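PDB 4FQD: NikO protein from Streptomyces tendae, which is an enolpyruvyl transferase essential in nikkomycin biosynthesis, and probably transfers enolpyruvyl from phosphoenolpyruvate to UDP-N-acetylglucosamine. Local coordinates for residues 194-197 against 198-202; 225-228 against 229-233. The protein carries 4 engineered substitutions. All coordinates share one frame; numbering follows the deposited sequence.

Interaction 1 (194-197 against 198-202); sequences GAVK and TALLM. With SO4 (sulfate ion), chain C.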
ATOM      1  N   GLY A 194       3.953 -18.787 -10.541  1.00 17.31           N
ATOM      2  CA  GLY A 194       3.743 -20.010 -11.295  1.00 12.68           C
ATOM      3  C   GLY A 194       4.466 -20.017 -12.628  1.00 13.89           C
ATOM      4  O   GLY A 194       4.987 -21.048 -13.055  1.00 10.89           O
ATOM      5  N   ALA A 195       4.498 -18.863 -13.287  1.00 14.35           N
ATOM      6  CA  ALA A 195       5.159 -18.738 -14.581  1.00 13.26           C
ATOM      7  C   ALA A 195       6.669 -18.916 -14.455  1.00 16.30           C
ATOM      8  O   ALA A 195       7.309 -19.492 -15.333  1.00 11.51           O
ATOM      9  CB  ALA A 195       4.835 -17.394 -15.215  1.00 12.24           C
ATOM     10  N   VAL A 196       7.229 -18.416 -13.358  1.00 12.84           N
ATOM     11  CA  VAL A 196       8.663 -18.522 -13.113  1.00 12.21           C
ATOM     12  C   VAL A 196       9.065 -19.970 -12.860  1.00 12.08           C
ATOM     13  O   VAL A 196      10.063 -20.450 -13.398  1.00 12.50           O
ATOM     14  CB  VAL A 196       9.096 -17.653 -11.915  1.00 11.90           C
ATOM     15  CG1 VAL A 196      10.572 -17.862 -11.609  1.00  9.61           C
ATOM     16  CG2 VAL A 196       8.806 -16.186 -12.194  1.00 13.67           C
ATOM     17  N   LYS A 197       8.277 -20.661 -12.041  1.00 10.69           N
ATOM     18  CA  LYS A 197       8.523 -22.065 -11.737  1.00 14.73           C
ATOM     19  C   LYS A 197       8.492 -22.910 -13.003  1.00 15.33           C
ATOM     20  O   LYS A 197       9.371 -23.743 -13.227  1.00 14.47           O
ATOM     21  CB  LYS A 197       7.485 -22.584 -10.742  1.00 11.97           C
ATOM     22  CG  LYS A 197       7.495 -21.864  -9.405  1.00 15.48           C
ATOM     23  CD  LYS A 197       6.335 -22.309  -8.532  1.00 14.29           C
ATOM     24  CE  LYS A 197       6.291 -21.519  -7.236  1.00 15.54           C
ATOM     25  NZ  LYS A 197       5.207 -21.995  -6.333  1.00 18.51           N
ATOM     26  N   THR A 198       7.478 -22.682 -13.831  1.00 12.80           N
ATOM     27  CA  THR A 198       7.316 -23.422 -15.075  1.00 10.40           C
ATOM     28  C   THR A 198       8.468 -23.152 -16.039  1.00 17.71           C
ATOM     29  O   THR A 198       9.051 -24.082 -16.596  1.00 14.65           O
ATOM     30  CB  THR A 198       5.987 -23.071 -15.766  1.00 13.35           C
ATOM     31  OG1 THR A 198       4.895 -23.382 -14.891  1.00 13.79           O
ATOM     32  CG2 THR A 198       5.834 -23.856 -17.059  1.00 16.63           C
ATOM     33  N   ALA A 199       8.792 -21.875 -16.224  1.00 12.97           N
ATOM     34  CA  ALA A 199       9.859 -21.474 -17.137  1.00 10.14           C
ATOM     35  C   ALA A 199      11.208 -22.058 -16.731  1.00 15.40           C
ATOM     36  O   ALA A 199      11.993 -22.473 -17.584  1.00 16.55           O
ATOM     37  CB  ALA A 199       9.943 -19.962 -17.221  1.00 12.58           C
ATOM     38  N   LEU A 200      11.472 -22.085 -15.429  1.00 11.53           N
ATOM     39  CA  LEU A 200      12.707 -22.663 -14.915  1.00 15.47           C
ATOM     40  C   LEU A 200      12.778 -24.156 -15.208  1.00 13.98           C
ATOM     41  O   LEU A 200      13.807 -24.659 -15.662  1.00 13.93           O
ATOM     42  CB  LEU A 200      12.834 -22.418 -13.413  1.00 11.62           C
ATOM     43  CG  LEU A 200      13.574 -21.147 -13.002  1.00 16.72           C
ATOM     44  CD1 LEU A 200      13.483 -20.951 -11.503  1.00 22.80           C
ATOM     45  CD2 LEU A 200      15.026 -21.224 -13.442  1.00 11.92           C
ATOM     46  N   LEU A 201      11.679 -24.856 -14.947  1.00 12.04           N
ATOM     47  CA  LEU A 201      11.597 -26.286 -15.215  1.00 16.03           C
ATOM     48  C   LEU A 201      11.755 -26.571 -16.703  1.00 14.99           C
ATOM     49  O   LEU A 201      12.493 -27.475 -17.095  1.00 17.07           O
ATOM     50  CB  LEU A 201      10.270 -26.852 -14.705  1.00 12.48           C
ATOM     51  CG  LEU A 201      10.101 -26.928 -13.186  1.00 14.07           C
ATOM     52  CD1 LEU A 201       8.675 -27.309 -12.821  1.00 18.73           C
ATOM     53  CD2 LEU A 201      11.088 -27.918 -12.589  1.00  9.48           C
ATOM     54  N   MET A 202      11.061 -25.790 -17.527  1.00 12.45           N
ATOM     55  CA  MET A 202      11.137 -25.940 -18.976  1.00 16.54           C
ATOM     56  C   MET A 202      12.544 -25.659 -19.489  1.00 16.58           C
ATOM     57  O   MET A 202      13.011 -26.299 -20.428  1.00 15.65           O
ATOM     58  CB  MET A 202      10.135 -25.015 -19.670  1.00 13.43           C
ATOM     59  CG  MET A 202       8.680 -25.397 -19.459  1.00 16.40           C
ATOM     60  SD  MET A 202       8.296 -27.051 -20.064  1.00 18.87           S
ATOM     61  CE  MET A 202       8.648 -26.867 -21.811  1.00 18.57           C
TER
HETATM   62  S   SO4 C 501       1.702 -20.630  -7.025  1.00 44.01           S
HETATM   63  O1  SO4 C 501       2.963 -20.655  -7.761  1.00 26.60           O
HETATM   64  O2  SO4 C 501       1.347 -21.988  -6.620  1.00 29.46           O
HETATM   65  O3  SO4 C 501       1.854 -19.791  -5.840  1.00 59.60           O
HETATM   66  O4  SO4 C 501       0.651 -20.082  -7.877  1.00 27.28           O

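Interaction 2 (225-228 against 229-233); sequences VTVL and RDLGA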
ATOM      1  N   VAL A 225      15.770 -23.803  -7.590  1.00 11.95           N
ATOM      2  CA  VAL A 225      17.005 -23.511  -8.308  1.00 11.99           C
ATOM      3  C   VAL A 225      18.151 -24.343  -7.747  1.00 11.39           C
ATOM      4  O   VAL A 225      18.933 -24.929  -8.496  1.00 15.45           O
ATOM      5  CB  VAL A 225      17.368 -22.014  -8.221  1.00 10.21           C
ATOM      6  CG1 VAL A 225      18.787 -21.770  -8.721  1.00 10.06           C
ATOM      7  CG2 VAL A 225      16.366 -21.179  -9.004  1.00 13.23           C
ATOM      8  N   THR A 226      18.235 -24.400  -6.421  1.00 12.53           N
ATOM      9  CA  THR A 226      19.265 -25.183  -5.749  1.00 15.70           C
ATOM     10  C   THR A 226      19.115 -26.670  -6.061  1.00 15.74           C
ATOM     11  O   THR A 226      20.103 -27.369  -6.285  1.00 18.52           O
ATOM     12  CB  THR A 226      19.224 -24.971  -4.221  1.00 15.59           C
ATOM     13  OG1 THR A 226      19.402 -23.579  -3.928  1.00 19.62           O
ATOM     14  CG2 THR A 226      20.321 -25.773  -3.535  1.00  8.95           C
ATOM     15  N   VAL A 227      17.873 -27.145  -6.084  1.00 15.60           N
ATOM     16  CA  VAL A 227      17.595 -28.546  -6.384  1.00 16.23           C
ATOM     17  C   VAL A 227      17.996 -28.895  -7.814  1.00 11.71           C
ATOM     18  O   VAL A 227      18.656 -29.908  -8.052  1.00 10.97           O
ATOM     19  CB  VAL A 227      16.108 -28.888  -6.165  1.00 15.49           C
ATOM     20  CG1 VAL A 227      15.802 -30.292  -6.669  1.00  9.05           C
ATOM     21  CG2 VAL A 227      15.746 -28.753  -4.695  1.00 13.08           C
ATOM     22  N   LEU A 228      17.601 -28.050  -8.761  1.00 12.14           N
ATOM     23  CA  LEU A 228      17.956 -28.247 -10.163  1.00 11.69           C
ATOM     24  C   LEU A 228      19.468 -28.223 -10.367  1.00 12.88           C
ATOM     25  O   LEU A 228      20.008 -29.018 -11.137  1.00 13.61           O
ATOM     26  CB  LEU A 228      17.288 -27.192 -11.047  1.00  8.54           C
ATOM     27  CG  LEU A 228      15.808 -27.422 -11.359  1.00 12.66           C
ATOM     28  CD1 LEU A 228      15.252 -26.283 -12.200  1.00 15.53           C
ATOM     29  CD2 LEU A 228      15.614 -28.758 -12.064  1.00  7.21           C
ATOM     30  N   ARG A 229      20.140 -27.310  -9.674  1.00 10.22           N
ATOM     31  CA  ARG A 229      21.596 -27.222  -9.726  1.00 16.30           C
ATOM     32  C   ARG A 229      22.244 -28.514  -9.241  1.00 13.77           C
ATOM     33  O   ARG A 229      23.176 -29.021  -9.864  1.00 16.41           O
ATOM     34  CB  ARG A 229      22.096 -26.045  -8.885  1.00 12.81           C
ATOM     35  CG  ARG A 229      21.983 -24.690  -9.566  1.00 16.27           C
ATOM     36  CD  ARG A 229      22.363 -23.563  -8.614  1.00 16.58           C
ATOM     37  NE  ARG A 229      22.406 -22.266  -9.283  1.00 19.09           N
ATOM     38  CZ  ARG A 229      22.547 -21.105  -8.652  1.00 22.01           C
ATOM     39  NH1 ARG A 229      22.651 -21.074  -7.330  1.00 18.61           N
ATOM     40  NH2 ARG A 229      22.576 -19.971  -9.339  1.00 20.73           N
ATOM     41  N   ASP A 230      21.743 -29.041  -8.128  1.00 13.25           N
ATOM     42  CA  ASP A 230      22.283 -30.265  -7.549  1.00 14.08           C
ATOM     43  C   ASP A 230      21.966 -31.485  -8.409  1.00 16.94           C
ATOM     44  O   ASP A 230      22.690 -32.479  -8.375  1.00 21.26           O
ATOM     45  CB  ASP A 230      21.754 -30.467  -6.126  1.00 20.76           C
ATOM     46  CG  ASP A 230      22.177 -29.357  -5.182  1.00 26.26           C
ATOM     47  OD1 ASP A 230      23.092 -28.585  -5.541  1.00 24.62           O
ATOM     48  OD2 ASP A 230      21.598 -29.259  -4.079  1.00 25.58           O
ATOM     49  N   LEU A 231      20.883 -31.406  -9.179  1.00 12.49           N
ATOM     50  CA  LEU A 231      20.514 -32.482 -10.093  1.00 13.36           C
ATOM     51  C   LEU A 231      21.497 -32.575 -11.256  1.00 20.88           C
ATOM     52  O   LEU A 231      21.759 -33.660 -11.776  1.00 20.14           O
ATOM     53  CB  LEU A 231      19.091 -32.284 -10.624  1.00 10.39           C
ATOM     54  CG  LEU A 231      17.937 -32.638  -9.683  1.00 11.96           C
ATOM     55  CD1 LEU A 231      16.604 -32.243 -10.296  1.00  9.10           C
ATOM     56  CD2 LEU A 231      17.955 -34.122  -9.353  1.00 12.75           C
ATOM     57  N   GLY A 232      22.039 -31.431 -11.662  1.00 16.07           N
ATOM     58  CA  GLY A 232      23.015 -31.392 -12.734  1.00 20.43           C
ATOM     59  C   GLY A 232      22.835 -30.214 -13.669  1.00 19.68           C
ATOM     60  O   GLY A 232      23.647 -29.999 -14.569  1.00 24.79           O
ATOM     61  N   ALA A 233      21.770 -29.447 -13.462  1.00 14.82           N
ATOM     62  CA  ALA A 233      21.497 -28.284 -14.299  1.00 15.84           C
ATOM     63  C   ALA A 233      22.478 -27.147 -14.026  1.00 20.62           C
ATOM     64  O   ALA A 233      23.046 -27.046 -12.935  1.00 14.12           O
ATOM     65  CB  ALA A 233      20.064 -27.808 -14.103  1.00 10.74           C
TER

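Interaction 1 (194-197 against 198-202)
G194 to K197 give their carbonyls to the backbone N-H groups of T198 to L201 in turn, a regular run of i to i+4 bonds within helix 192-204, the crossover helix of the beta-alpha-beta unit between strands 174-176 and 209-213. The A199 N to A195 O bond is 2.9 Å long. G194 O takes a second bond, from the T198 hydroxyl, with OG1 at 3.0 Å from G194 O. T198 N and OG1 reach this oxygen from opposite faces of its carbonyl plane. OG1 can do so because it stands beside its own backbone N (chi1 -59°), which folds the hydroxyl back over the preceding turn. The methyl of T198 turns the other way, and the T198 side chain packs on L144 and M148 of helix 142-149.

V196 and L200 share another side of the helix. V196 CG1 comes within 4.2 Å of L200 CD1. Both side chains also touch V221 of helix 219-231.

K197 runs in the reverse direction, toward the start of the helix. Its chain is fully extended beyond CG. NZ donates to O1 of the sulfate, at 3.0 Å from that atom, and forms a salt bridge with D220. The hydroxyl of S193 also binds the sulfate. The ammonium is thus held by two anionic partners, which should offset the cost of burying it. The sulfate probably came from the crystallisation liquor. A serine, a lysine and a helix start gathered round it make a setting suited to an anion.

Interaction 2 (225-228 against 229-233)
L228 O gathers the amides just past the end of helix 219-231. A233 N bonds to L228 O at 2.9 Å and G232 N to the same oxygen at 3.2 Å, from opposite faces of the carbonyl plane. L231 N adds a weak bond to it, but its main acceptor is V227 O. One turn earlier the pattern is plainly helical, with R229 N on V225 O and D230 N on T226 O.

R229 runs out next to V225, both side chains heading in one direction. Its chain is extended from CG to NE. V225 CG1 sits over one face of the guanidinium, displaced toward its rim, and lies 3.7 Å from R229 NE. The polar end is satisfied beyond the helix: NH2 bonds to the carbonyl of I235, NE is also hydrogen-bonded outside the two segments, and the group makes a cation-pi contact with F237. A leucine here would probably leave the I235 carbonyl without this donor and F237 without its cation.

D230 also has its CG beside the backbone N (chi1 -62°), which brings the carboxylate back past T226 O, an acceptor it cannot bond. T226 CG2 runs beside it, 3.8 Å from D230 OD2. On the buried side L228 CD2 meets L231 CD1 at 4.0 Å, the two side chains crossing at a slant.

G232 has a positive phi of 140°. A side chain there would press on the carbonyl oxygen of L231. L228 CB and A233 CB meet at 4.2 Å across the turn. With the 6-to-1 bond from A233 to L228, and a weak 5-to-2 bond from G232 N to R229 O, this is a Schellman motif, which closes the helix and turns the chain toward strand 235-239.

Overall arrangement
Interaction 1 lies on helix 192-204 and interaction 2 on helix 219-231, which follows it in the chain after strand 209-213. Their centres are 14 Å apart, yet they touch. L200 CD1 packs on V225 CG2 at 3.8 Å, and L200 O lies 4.1 Å from L228 CD1. The two helices are also joined near the start of the second, where D220 pairs with K197. The sulfate sits beside interaction 1, whereas the helix end of interaction 2 is remote from it. One contact borders an anion site. The other finishes a neighbouring helix of the inverse beta/alpha barrel.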